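Local coordinates for mevalonate kinase, putative (Leishmania major, PDB 2HFS), which probably phosphorylates (R)-mevalonate with ATP to give (R)-5-phosphomevalonate and ADP, an early step of isoprenoid and sterol biosynthesis, at residues Leu84-His88 / Leu89-Leu93; Arg64-Pro68 / Gly69-Gln73; Leu132-Asp136 / Glu137-Leu141. One frame throughout, in Å; residues are numbered along the deposited sequence.

Contact 1. Residues Leu84-His88 / Leu89-Leu93; sequences LVLDH and LKVDL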
ATOM      1  N   LEU A  84       9.651 -17.634   3.510  1.00 12.18           N
ATOM      2  CA  LEU A  84      10.453 -16.706   4.317  1.00 13.68           C
ATOM      3  C   LEU A  84       9.847 -16.476   5.694  1.00 13.47           C
ATOM      4  O   LEU A  84      10.556 -16.451   6.714  1.00 12.53           O
ATOM      5  CB  LEU A  84      10.584 -15.384   3.582  1.00 13.23           C
ATOM      6  CG  LEU A  84      11.739 -15.446   2.568  1.00 14.21           C
ATOM      7  CD1 LEU A  84      11.753 -14.227   1.698  1.00 15.93           C
ATOM      8  CD2 LEU A  84      13.066 -15.600   3.311  1.00 16.59           C
ATOM      9  N   VAL A  85       8.524 -16.303   5.710  1.00 12.89           N
ATOM     10  CA  VAL A  85       7.779 -16.097   6.955  1.00 12.64           C
ATOM     11  C   VAL A  85       7.786 -17.368   7.816  1.00 13.46           C
ATOM     12  O   VAL A  85       8.028 -17.304   9.024  1.00 12.56           O
ATOM     13  CB  VAL A  85       6.337 -15.627   6.671  1.00 13.35           C
ATOM     14  CG1 VAL A  85       5.490 -15.549   7.980  1.00 13.10           C
ATOM     15  CG2 VAL A  85       6.364 -14.276   5.939  1.00 10.83           C
ATOM     16  N   LEU A  86       7.516 -18.517   7.201  1.00 12.47           N
ATOM     17  CA  LEU A  86       7.560 -19.774   7.944  1.00 12.46           C
ATOM     18  C   LEU A  86       8.925 -19.980   8.603  1.00 13.69           C
ATOM     19  O   LEU A  86       8.993 -20.280   9.801  1.00 14.74           O
ATOM     20  CB  LEU A  86       7.226 -20.963   7.039  1.00 12.61           C
ATOM     21  CG  LEU A  86       5.775 -20.997   6.566  1.00 11.99           C
ATOM     22  CD1 LEU A  86       5.539 -22.060   5.471  1.00 12.70           C
ATOM     23  CD2 LEU A  86       4.875 -21.256   7.723  1.00  8.61           C
ATOM     24  N   ASP A  87       9.991 -19.809   7.824  1.00 14.69           N
ATOM     25  CA  ASP A  87      11.371 -19.944   8.344  1.00 16.74           C
ATOM     26  C   ASP A  87      11.645 -18.945   9.472  1.00 16.66           C
ATOM     27  O   ASP A  87      12.225 -19.302  10.494  1.00 18.55           O
ATOM     28  CB  ASP A  87      12.402 -19.778   7.228  1.00 17.61           C
ATOM     29  CG  ASP A  87      12.334 -20.891   6.184  1.00 19.81           C
ATOM     30  OD1 ASP A  87      11.907 -22.016   6.525  1.00 21.38           O
ATOM     31  OD2 ASP A  87      12.675 -20.719   4.994  1.00 21.04           O
ATOM     32  N   HIS A  88      11.212 -17.701   9.285  1.00 16.30           N
ATOM     33  CA  HIS A  88      11.400 -16.654  10.285  1.00 16.47           C
ATOM     34  C   HIS A  88      10.698 -16.992  11.588  1.00 16.55           C
ATOM     35  O   HIS A  88      11.216 -16.728  12.668  1.00 16.49           O
ATOM     36  CB  HIS A  88      10.888 -15.312   9.754  1.00 16.84           C
ATOM     37  CG  HIS A  88      10.946 -14.201  10.755  1.00 17.02           C
ATOM     38  ND1 HIS A  88      12.126 -13.586  11.123  1.00 19.69           N
ATOM     39  CD2 HIS A  88       9.966 -13.590  11.462  1.00 16.50           C
ATOM     40  CE1 HIS A  88      11.865 -12.639  12.008  1.00 17.52           C
ATOM     41  NE2 HIS A  88      10.565 -12.632  12.241  1.00 19.17           N
ATOM     42  N   LEU A  89       9.521 -17.592  11.474  1.00 16.01           N
ATOM     43  CA  LEU A  89       8.720 -17.945  12.645  1.00 15.67           C
ATOM     44  C   LEU A  89       9.013 -19.346  13.184  1.00 15.91           C
ATOM     45  O   LEU A  89       8.351 -19.811  14.124  1.00 15.76           O
ATOM     46  CB  LEU A  89       7.238 -17.759  12.315  1.00 14.91           C
ATOM     47  CG  LEU A  89       6.933 -16.273  12.092  1.00 14.18           C
ATOM     48  CD1 LEU A  89       5.467 -16.043  11.800  1.00 14.04           C
ATOM     49  CD2 LEU A  89       7.388 -15.449  13.307  1.00 15.29           C
ATOM     50  N   LYS A  90      10.004 -19.996  12.573  1.00 14.97           N
ATOM     51  CA  LYS A  90      10.449 -21.322  12.964  1.00 16.53           C
ATOM     52  C   LYS A  90       9.312 -22.349  12.879  1.00 16.39           C
ATOM     53  O   LYS A  90       9.114 -23.162  13.774  1.00 18.62           O
ATOM     54  CB  LYS A  90      11.095 -21.277  14.361  1.00 17.25           C
ATOM     55  CG  LYS A  90      12.274 -20.300  14.447  1.00 21.25           C
ATOM     56  CD  LYS A  90      13.574 -20.945  14.018  1.00 25.55           C
ATOM     57  CE  LYS A  90      14.493 -19.951  13.313  1.00 27.81           C
ATOM     58  NZ  LYS A  90      15.796 -20.583  12.937  1.00 28.44           N
ATOM     59  N   VAL A  91       8.562 -22.283  11.787  1.00 16.00           N
ATOM     60  CA  VAL A  91       7.467 -23.200  11.548  1.00 14.33           C
ATOM     61  C   VAL A  91       7.935 -24.223  10.505  1.00 15.94           C
ATOM     62  O   VAL A  91       8.501 -23.854   9.470  1.00 16.27           O
ATOM     63  CB  VAL A  91       6.212 -22.443  11.079  1.00 14.51           C
ATOM     64  CG1 VAL A  91       5.106 -23.401  10.783  1.00 14.15           C
ATOM     65  CG2 VAL A  91       5.793 -21.412  12.130  1.00 13.66           C
ATOM     66  N   ASP A  92       7.694 -25.498  10.807  1.00 16.96           N
ATOM     67  CA  ASP A  92       8.196 -26.640  10.041  1.00 17.26           C
ATOM     68  C   ASP A  92       7.008 -27.437   9.546  1.00 17.12           C
ATOM     69  O   ASP A  92       6.258 -27.999  10.353  1.00 18.39           O
ATOM     70  CB  ASP A  92       9.016 -27.530  10.975  1.00 17.22           C
ATOM     71  CG  ASP A  92       9.739 -28.668  10.247  1.00 20.87           C
ATOM     72  OD1 ASP A  92       9.246 -29.174   9.212  1.00 19.70           O
ATOM     73  OD2 ASP A  92      10.813 -29.134  10.674  1.00 24.21           O
ATOM     74  N   LEU A  93       6.851 -27.503   8.230  1.00 16.52           N
ATOM     75  CA  LEU A  93       5.695 -28.147   7.623  1.00 16.44           C
ATOM     76  C   LEU A  93       6.049 -29.472   6.914  1.00 16.81           C
ATOM     77  O   LEU A  93       5.264 -29.993   6.117  1.00 16.66           O
ATOM     78  CB  LEU A  93       4.983 -27.153   6.687  1.00 14.56           C
ATOM     79  CG  LEU A  93       4.428 -25.841   7.314  1.00 15.59           C
ATOM     80  CD1 LEU A  93       3.508 -25.111   6.339  1.00 12.46           C
ATOM     81  CD2 LEU A  93       3.707 -26.042   8.666  1.00  9.69           C
TER
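Leu86 and Val91 touch where helix 70-88 ends in a Schellman motif. Leu86 CD2 lies 3.7 Å from Val91 CG1. This apolar pair, one side chain before the helix end and one after it, is characteristic of the motif. Leu86 uses its other methyl as well: CD1 meets Leu93 CD1 at 3.8 Å, with the two side chains nearly at right angles. Val85 and Leu89 lie side by side. CG1 of Val85 is anti to the backbone N (chi1 174°), which places it beside CD1 of Leu89, 3.9 Å away. Leu89 CD2 reaches the His88 ring obliquely, near CD2 of the ring.

Backbone bonds fix these positions. Leu89 N still makes a helical bond to Val85 O, 2.9 Å. Val91 N bonds to Leu86 O (2.9 Å), and inside it Lys90 N to Asp87 O (3.1 Å). These two bonds back into the last turn, with the positive phi of Lys90 (59°), define the Schellman motif.

Val85 packs on Ser123 and Leu126 of helix 114-130, and Val91 and Leu93 pack on Tyr130. His88 and Leu89 lean on Ser142 of helix 136-146, so the end of helix 70-88 packs on both before strand 97-103.

Contact 2. Residues Arg64-Pro68 / Gly69-Gln73; sequences RPAIP and GYIAQ
The Arg64 guanidinium and the Tyr70 ring come together where a type II beta turn leads into the N-terminus of helix 70-88. NH2 of Arg64 lies at the ring edge, close to the ring plane, 4.2 Å from Tyr70 CE2. Water 1 sits in the plane of both groups, at an edge of each. It accepts from Arg64 NH1 at 2.9 Å and is hydrogen-bonded to Tyr70 OH at 2.8 Å. NH2 of Arg64 also forms a salt bridge with Asp62, which helps hold the guanidinium. Ala66 CB approaches the Tyr70 ring obliquely, near CD2.

The turn runs from Ile67 to Tyr70. Tyr70 N donates to Ile67 O across it (3.2 Å, 161°). Gly69 is the third residue of the turn and also the N-cap. Its positive phi of 85° is one that glycine adopts readily. Before the turn, Pro65 centres an inverse gamma turn, closed by a weak bond from Ala66 N to Arg64 O.

Apolar side chains meet within the bend. Ala66 CB meets Ile71 CG1 at 3.7 Å. Ile67 CG1 is set between its own backbone N and carbonyl carbon (chi1 56°), where it touches Tyr70 CB at 3.7 Å. Pro108 packs on Arg64, Ala66 and Tyr70, while Ile67 and Pro68 touch Phe318 of strand 318-324. Water 2 bridges Ile67 O, to which it donates, and Ile71 N, from which it accepts, 2.9 Å each, so Ile67 O is gripped by the water and by Tyr70 N.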
ATOM      1  N   ARG A  64      -8.617 -14.149  -3.052  1.00  7.74           N
ATOM      2  CA  ARG A  64      -8.668 -12.688  -3.151  1.00  8.49           C
ATOM      3  C   ARG A  64      -9.265 -12.211  -4.485  1.00  8.15           C
ATOM      4  O   ARG A  64      -9.048 -12.850  -5.530  1.00  7.87           O
ATOM      5  CB  ARG A  64      -7.257 -12.097  -2.981  1.00  6.28           C
ATOM      6  CG  ARG A  64      -6.594 -12.437  -1.692  1.00 10.32           C
ATOM      7  CD  ARG A  64      -5.169 -11.954  -1.630  1.00  6.06           C
ATOM      8  NE  ARG A  64      -4.278 -12.671  -2.532  1.00  9.89           N
ATOM      9  CZ  ARG A  64      -3.102 -12.211  -2.925  1.00  7.49           C
ATOM     10  NH1 ARG A  64      -2.688 -11.019  -2.493  1.00  4.73           N
ATOM     11  NH2 ARG A  64      -2.330 -12.944  -3.734  1.00  5.91           N
ATOM     12  N   PRO A  65     -10.019 -11.109  -4.457  1.00  8.34           N
ATOM     13  CA  PRO A  65     -10.578 -10.541  -5.659  1.00  8.22           C
ATOM     14  C   PRO A  65      -9.549  -9.738  -6.458  1.00  8.06           C
ATOM     15  O   PRO A  65      -9.765  -8.562  -6.754  1.00  8.55           O
ATOM     16  CB  PRO A  65     -11.702  -9.629  -5.130  1.00  8.07           C
ATOM     17  CG  PRO A  65     -11.246  -9.189  -3.785  1.00  8.41           C
ATOM     18  CD  PRO A  65     -10.429 -10.360  -3.248  1.00  8.30           C
ATOM     19  N   ALA A  66      -8.448 -10.389  -6.801  1.00  8.11           N
ATOM     20  CA  ALA A  66      -7.378  -9.751  -7.540  1.00  8.33           C
ATOM     21  C   ALA A  66      -7.792  -9.446  -8.981  1.00  9.65           C
ATOM     22  O   ALA A  66      -8.664 -10.115  -9.545  1.00 10.80           O
ATOM     23  CB  ALA A  66      -6.129 -10.621  -7.498  1.00  9.46           C
ATOM     24  N   ILE A  67      -7.201  -8.402  -9.559  1.00 11.42           N
ATOM     25  CA  ILE A  67      -7.432  -8.114 -10.990  1.00 10.95           C
ATOM     26  C   ILE A  67      -6.990  -9.316 -11.835  1.00 11.45           C
ATOM     27  O   ILE A  67      -6.174 -10.119 -11.371  1.00  9.88           O
ATOM     28  CB  ILE A  67      -6.673  -6.825 -11.429  1.00 10.49           C
ATOM     29  CG1 ILE A  67      -5.173  -6.934 -11.136  1.00 12.37           C
ATOM     30  CG2 ILE A  67      -7.264  -5.618 -10.740  1.00 14.09           C
ATOM     31  CD1 ILE A  67      -4.338  -6.032 -11.998  1.00 15.61           C
ATOM     32  N   PRO A  68      -7.496  -9.435 -13.067  1.00 12.39           N
ATOM     33  CA  PRO A  68      -7.175 -10.593 -13.905  1.00 13.85           C
ATOM     34  C   PRO A  68      -5.687 -10.801 -14.129  1.00 13.73           C
ATOM     35  O   PRO A  68      -4.971  -9.866 -14.521  1.00 15.13           O
ATOM     36  CB  PRO A  68      -7.870 -10.272 -15.229  1.00 12.90           C
ATOM     37  CG  PRO A  68      -8.996  -9.380 -14.851  1.00 15.27           C
ATOM     38  CD  PRO A  68      -8.424  -8.513 -13.749  1.00 13.71           C
ATOM     39  N   GLY A  69      -5.234 -12.031 -13.869  1.00 15.29           N
ATOM     40  CA  GLY A  69      -3.834 -12.429 -14.064  1.00 13.43           C
ATOM     41  C   GLY A  69      -2.863 -12.141 -12.929  1.00 14.13           C
ATOM     42  O   GLY A  69      -1.738 -12.672 -12.924  1.00 12.37           O
ATOM     43  N   TYR A  70      -3.278 -11.295 -11.985  1.00 11.75           N
ATOM     44  CA  TYR A  70      -2.401 -10.866 -10.900  1.00 12.96           C
ATOM     45  C   TYR A  70      -1.936 -12.046 -10.052  1.00 12.56           C
ATOM     46  O   TYR A  70      -0.751 -12.170  -9.771  1.00 10.39           O
ATOM     47  CB  TYR A  70      -3.041  -9.794 -10.009  1.00 14.30           C
ATOM     48  CG  TYR A  70      -2.174  -9.449  -8.792  1.00 13.07           C
ATOM     49  CD1 TYR A  70      -1.308  -8.365  -8.822  1.00 16.69           C
ATOM     50  CD2 TYR A  70      -2.217 -10.229  -7.622  1.00 15.44           C
ATOM     51  CE1 TYR A  70      -0.495  -8.052  -7.729  1.00 12.36           C
ATOM     52  CE2 TYR A  70      -1.389  -9.924  -6.511  1.00 13.25           C
ATOM     53  CZ  TYR A  70      -0.549  -8.822  -6.583  1.00 14.58           C
ATOM     54  OH  TYR A  70       0.254  -8.466  -5.524  1.00 16.33           O
ATOM     55  N   ILE A  71      -2.869 -12.891  -9.628  1.00 10.95           N
ATOM     56  CA  ILE A  71      -2.489 -13.982  -8.730  1.00 12.13           C
ATOM     57  C   ILE A  71      -1.539 -14.964  -9.427  1.00 12.61           C
ATOM     58  O   ILE A  71      -0.552 -15.394  -8.836  1.00 11.64           O
ATOM     59  CB  ILE A  71      -3.717 -14.683  -8.116  1.00 11.70           C
ATOM     60  CG1 ILE A  71      -4.354 -13.780  -7.041  1.00 12.79           C
ATOM     61  CG2 ILE A  71      -3.313 -16.052  -7.526  1.00 12.95           C
ATOM     62  CD1 ILE A  71      -5.641 -14.309  -6.477  1.00 14.88           C
ATOM     63  N   ALA A  72      -1.818 -15.285 -10.693  1.00 12.34           N
ATOM     64  CA  ALA A  72      -0.959 -16.208 -11.457  1.00 13.42           C
ATOM     65  C   ALA A  72       0.444 -15.641 -11.607  1.00 13.39           C
ATOM     66  O   ALA A  72       1.420 -16.343 -11.418  1.00 13.34           O
ATOM     67  CB  ALA A  72      -1.566 -16.515 -12.840  1.00 13.62           C
ATOM     68  N   GLN A  73       0.522 -14.352 -11.897  0.50 14.00           N
ATOM     69  CA  GLN A  73       1.789 -13.691 -12.170  0.50 14.37           C
ATOM     70  C   GLN A  73       2.676 -13.466 -10.919  0.50 14.74           C
ATOM     71  O   GLN A  73       3.895 -13.294 -11.045  0.50 14.62           O
ATOM     72  CB  GLN A  73       1.513 -12.392 -12.944  0.50 15.15           C
ATOM     73  CG  GLN A  73       1.399 -12.523 -14.493  0.50 13.40           C
ATOM     74  CD  GLN A  73       0.647 -13.762 -15.021  0.50 16.87           C
ATOM     75  OE1 GLN A  73       1.218 -14.860 -15.110  0.50 16.36           O
ATOM     76  NE2 GLN A  73      -0.603 -13.568 -15.431  0.50 10.75           N
TER
HETATM   77  O   HOH W   1      -0.011 -10.296  -3.398  1.00 13.81           O
HETATM   78  O   HOH W   2      -5.708 -12.705 -10.055  1.00 13.22           O

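Contact 3. Residues Leu132-Asp136 / Glu137-Leu141; sequences LNLTD and EEVNL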
ATOM      1  N   LEU A 132       1.877 -17.595  19.200  1.00 12.89           N
ATOM      2  CA  LEU A 132       3.189 -16.972  19.348  1.00 13.59           C
ATOM      3  C   LEU A 132       3.076 -15.636  20.055  1.00 13.11           C
ATOM      4  O   LEU A 132       4.093 -15.080  20.488  1.00 12.98           O
ATOM      5  CB  LEU A 132       3.856 -16.767  17.985  1.00 11.86           C
ATOM      6  CG  LEU A 132       4.021 -18.003  17.095  1.00 13.92           C
ATOM      7  CD1 LEU A 132       4.538 -17.611  15.729  1.00 11.99           C
ATOM      8  CD2 LEU A 132       4.923 -19.066  17.767  1.00 12.67           C
ATOM      9  N   ASN A 133       1.844 -15.128  20.151  1.00 13.99           N
ATOM     10  CA  ASN A 133       1.557 -13.813  20.744  1.00 16.14           C
ATOM     11  C   ASN A 133       2.488 -12.723  20.201  1.00 16.96           C
ATOM     12  O   ASN A 133       3.055 -11.937  20.970  1.00 15.81           O
ATOM     13  CB  ASN A 133       1.665 -13.864  22.278  1.00 17.54           C
ATOM     14  CG  ASN A 133       0.660 -14.814  22.912  1.00 19.91           C
ATOM     15  OD1 ASN A 133       1.044 -15.729  23.643  1.00 22.58           O
ATOM     16  ND2 ASN A 133      -0.624 -14.595  22.647  1.00 15.24           N
ATOM     17  N   LEU A 134       2.647 -12.684  18.877  1.00 15.82           N
ATOM     18  CA  LEU A 134       3.439 -11.639  18.236  1.00 16.15           C
ATOM     19  C   LEU A 134       2.877 -10.260  18.575  1.00 16.08           C
ATOM     20  O   LEU A 134       1.653 -10.050  18.589  1.00 16.98           O
ATOM     21  CB  LEU A 134       3.461 -11.832  16.714  1.00 15.85           C
ATOM     22  CG  LEU A 134       4.631 -12.537  16.018  1.00 19.18           C
ATOM     23  CD1 LEU A 134       5.319 -13.626  16.864  1.00 18.38           C
ATOM     24  CD2 LEU A 134       4.223 -13.059  14.633  1.00 15.76           C
ATOM     25  N   THR A 135       3.784  -9.337  18.869  1.00 16.35           N
ATOM     26  CA  THR A 135       3.435  -7.940  19.018  1.00 14.91           C
ATOM     27  C   THR A 135       3.315  -7.376  17.596  1.00 12.89           C
ATOM     28  O   THR A 135       3.678  -8.045  16.622  1.00 15.69           O
ATOM     29  CB  THR A 135       4.545  -7.186  19.789  1.00 13.77           C
ATOM     30  OG1 THR A 135       5.726  -7.155  18.988  1.00 15.98           O
ATOM     31  CG2 THR A 135       4.997  -7.952  21.045  1.00 14.81           C
ATOM     32  N   ASP A 136       2.823  -6.147  17.474  1.00 14.28           N
ATOM     33  CA  ASP A 136       2.717  -5.486  16.176  1.00 13.38           C
ATOM     34  C   ASP A 136       4.099  -5.339  15.549  1.00 13.52           C
ATOM     35  O   ASP A 136       4.301  -5.599  14.358  1.00 12.25           O
ATOM     36  CB  ASP A 136       2.053  -4.112  16.334  1.00 14.89           C
ATOM     37  CG  ASP A 136       0.537  -4.193  16.416  1.00 15.32           C
ATOM     38  OD1 ASP A 136      -0.063  -5.275  16.160  1.00 14.58           O
ATOM     39  OD2 ASP A 136      -0.147  -3.194  16.709  1.00 18.10           O
ATOM     40  N   GLU A 137       5.060  -4.931  16.370  1.00 14.21           N
ATOM     41  CA  GLU A 137       6.450  -4.852  15.931  1.00 14.33           C
ATOM     42  C   GLU A 137       6.925  -6.179  15.337  1.00 12.80           C
ATOM     43  O   GLU A 137       7.503  -6.202  14.246  1.00 12.32           O
ATOM     44  CB  GLU A 137       7.335  -4.388  17.089  1.00 14.67           C
ATOM     45  CG  GLU A 137       8.809  -4.260  16.758  1.00 19.12           C
ATOM     46  CD  GLU A 137       9.635  -3.664  17.895  1.00 20.03           C
ATOM     47  OE1 GLU A 137      10.831  -3.369  17.651  1.00 26.54           O
ATOM     48  OE2 GLU A 137       9.107  -3.476  19.018  1.00 24.37           O
ATOM     49  N   GLU A 138       6.656  -7.276  16.049  1.00 13.25           N
ATOM     50  CA  GLU A 138       7.025  -8.628  15.625  1.00 12.30           C
ATOM     51  C   GLU A 138       6.342  -9.058  14.317  1.00 13.03           C
ATOM     52  O   GLU A 138       6.985  -9.630  13.412  1.00 12.48           O
ATOM     53  CB  GLU A 138       6.764  -9.623  16.775  1.00 14.90           C
ATOM     54  CG  GLU A 138       7.933  -9.735  17.757  1.00 12.38           C
ATOM     55  CD  GLU A 138       7.585 -10.310  19.126  1.00 17.36           C
ATOM     56  OE1 GLU A 138       6.440 -10.785  19.360  1.00 14.32           O
ATOM     57  OE2 GLU A 138       8.481 -10.265  20.006  1.00 19.36           O
ATOM     58  N   VAL A 139       5.045  -8.773  14.202  1.00  9.94           N
ATOM     59  CA  VAL A 139       4.303  -9.013  12.951  1.00 10.23           C
ATOM     60  C   VAL A 139       4.914  -8.224  11.784  1.00 11.13           C
ATOM     61  O   VAL A 139       5.148  -8.783  10.702  1.00 11.05           O
ATOM     62  CB  VAL A 139       2.795  -8.635  13.112  1.00 10.40           C
ATOM     63  CG1 VAL A 139       2.070  -8.709  11.770  1.00  8.13           C
ATOM     64  CG2 VAL A 139       2.136  -9.568  14.118  1.00 10.31           C
ATOM     65  N   ASN A 140       5.175  -6.939  12.020  1.00 10.62           N
ATOM     66  CA  ASN A 140       5.764  -6.040  11.017  1.00 11.54           C
ATOM     67  C   ASN A 140       7.125  -6.507  10.484  1.00 12.51           C
ATOM     68  O   ASN A 140       7.362  -6.468   9.281  1.00 14.14           O
ATOM     69  CB  ASN A 140       5.826  -4.600  11.547  1.00 11.73           C
ATOM     70  CG  ASN A 140       6.020  -3.567  10.446  1.00 13.86           C
ATOM     71  OD1 ASN A 140       5.604  -3.761   9.297  1.00 12.33           O
ATOM     72  ND2 ASN A 140       6.642  -2.447  10.800  1.00 14.19           N
ATOM     73  N   LEU A 141       7.979  -6.997  11.386  1.00 12.99           N
ATOM     74  CA  LEU A 141       9.253  -7.611  11.037  1.00 12.83           C
ATOM     75  C   LEU A 141       9.092  -8.889  10.239  1.00 11.99           C
ATOM     76  O   LEU A 141       9.850  -9.145   9.298  1.00 12.44           O
ATOM     77  CB  LEU A 141      10.065  -7.938  12.293  1.00 10.98           C
ATOM     78  CG  LEU A 141      11.495  -8.378  11.955  1.00 14.04           C
ATOM     79  CD1 LEU A 141      12.303  -7.146  11.605  1.00 14.10           C
ATOM     80  CD2 LEU A 141      12.099  -9.137  13.113  1.00 13.41           C
TER
HETATM   81  O   HOH W   3       8.211  -6.246  20.155  1.00 27.26           O
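Leu134 packs on the first turn of helix 136-146 just before the chain enters it. Its CB touches Val139 CG2 at 3.7 Å, and its CG lies as close to Glu138 CB.

Thr135 follows as the N-cap, and with Glu138 it forms a capping box. Thr135 OG1 accepts from Glu138 N at 3.1 Å (162°). In return Thr135 N donates to Glu138 OE1, also 3.1 Å, meeting the carboxylate from above its plane. OG1 stands between the backbone N and carbonyl carbon of Thr135 (chi1 67°), which turns it to the NH of Glu138. The two bonds satisfy the backbone NH of Glu138, in the first turn, and that of Thr135, the N-cap. Water 3 joins Thr135 OG1, 2.9 Å away, to Glu137 OE2, to which it donates. Thr135 O then takes Val139 N at 2.9 Å as the helical bonding begins.

Asp136 continues it: its O accepts from Asn140 N at 2.8 Å. The carboxylate of Asp136 forms a salt bridge with Arg124 of helix 114-130. Val139 packs on Val120 of that same helix. Asn140 bonds to Asn159 and Thr160, so this helix start is tied to helix 114-130 and to helix 157-164.

Contacts 2 and 1 lie at the start and end of helix 70-88, with centres about 25 Å apart. Contact 3 starts another helix, 136-146. Contacts 1 and 3 touch, their centres about 14 Å apart: His88 CE1 packs on Leu141 CD2 at 3.7 Å, and Leu89 CD2 nears Leu134 CD2. A helix end thus meets a helix start. Contact 2 stays clear of contact 3, nearest atoms about 15 Å apart. Contact 2 packs against Pro108 and Ser109, at the start of what is probably the glycine- and serine-rich loop that in GHMP kinases binds the ATP phosphates. It therefore probably lies near that site.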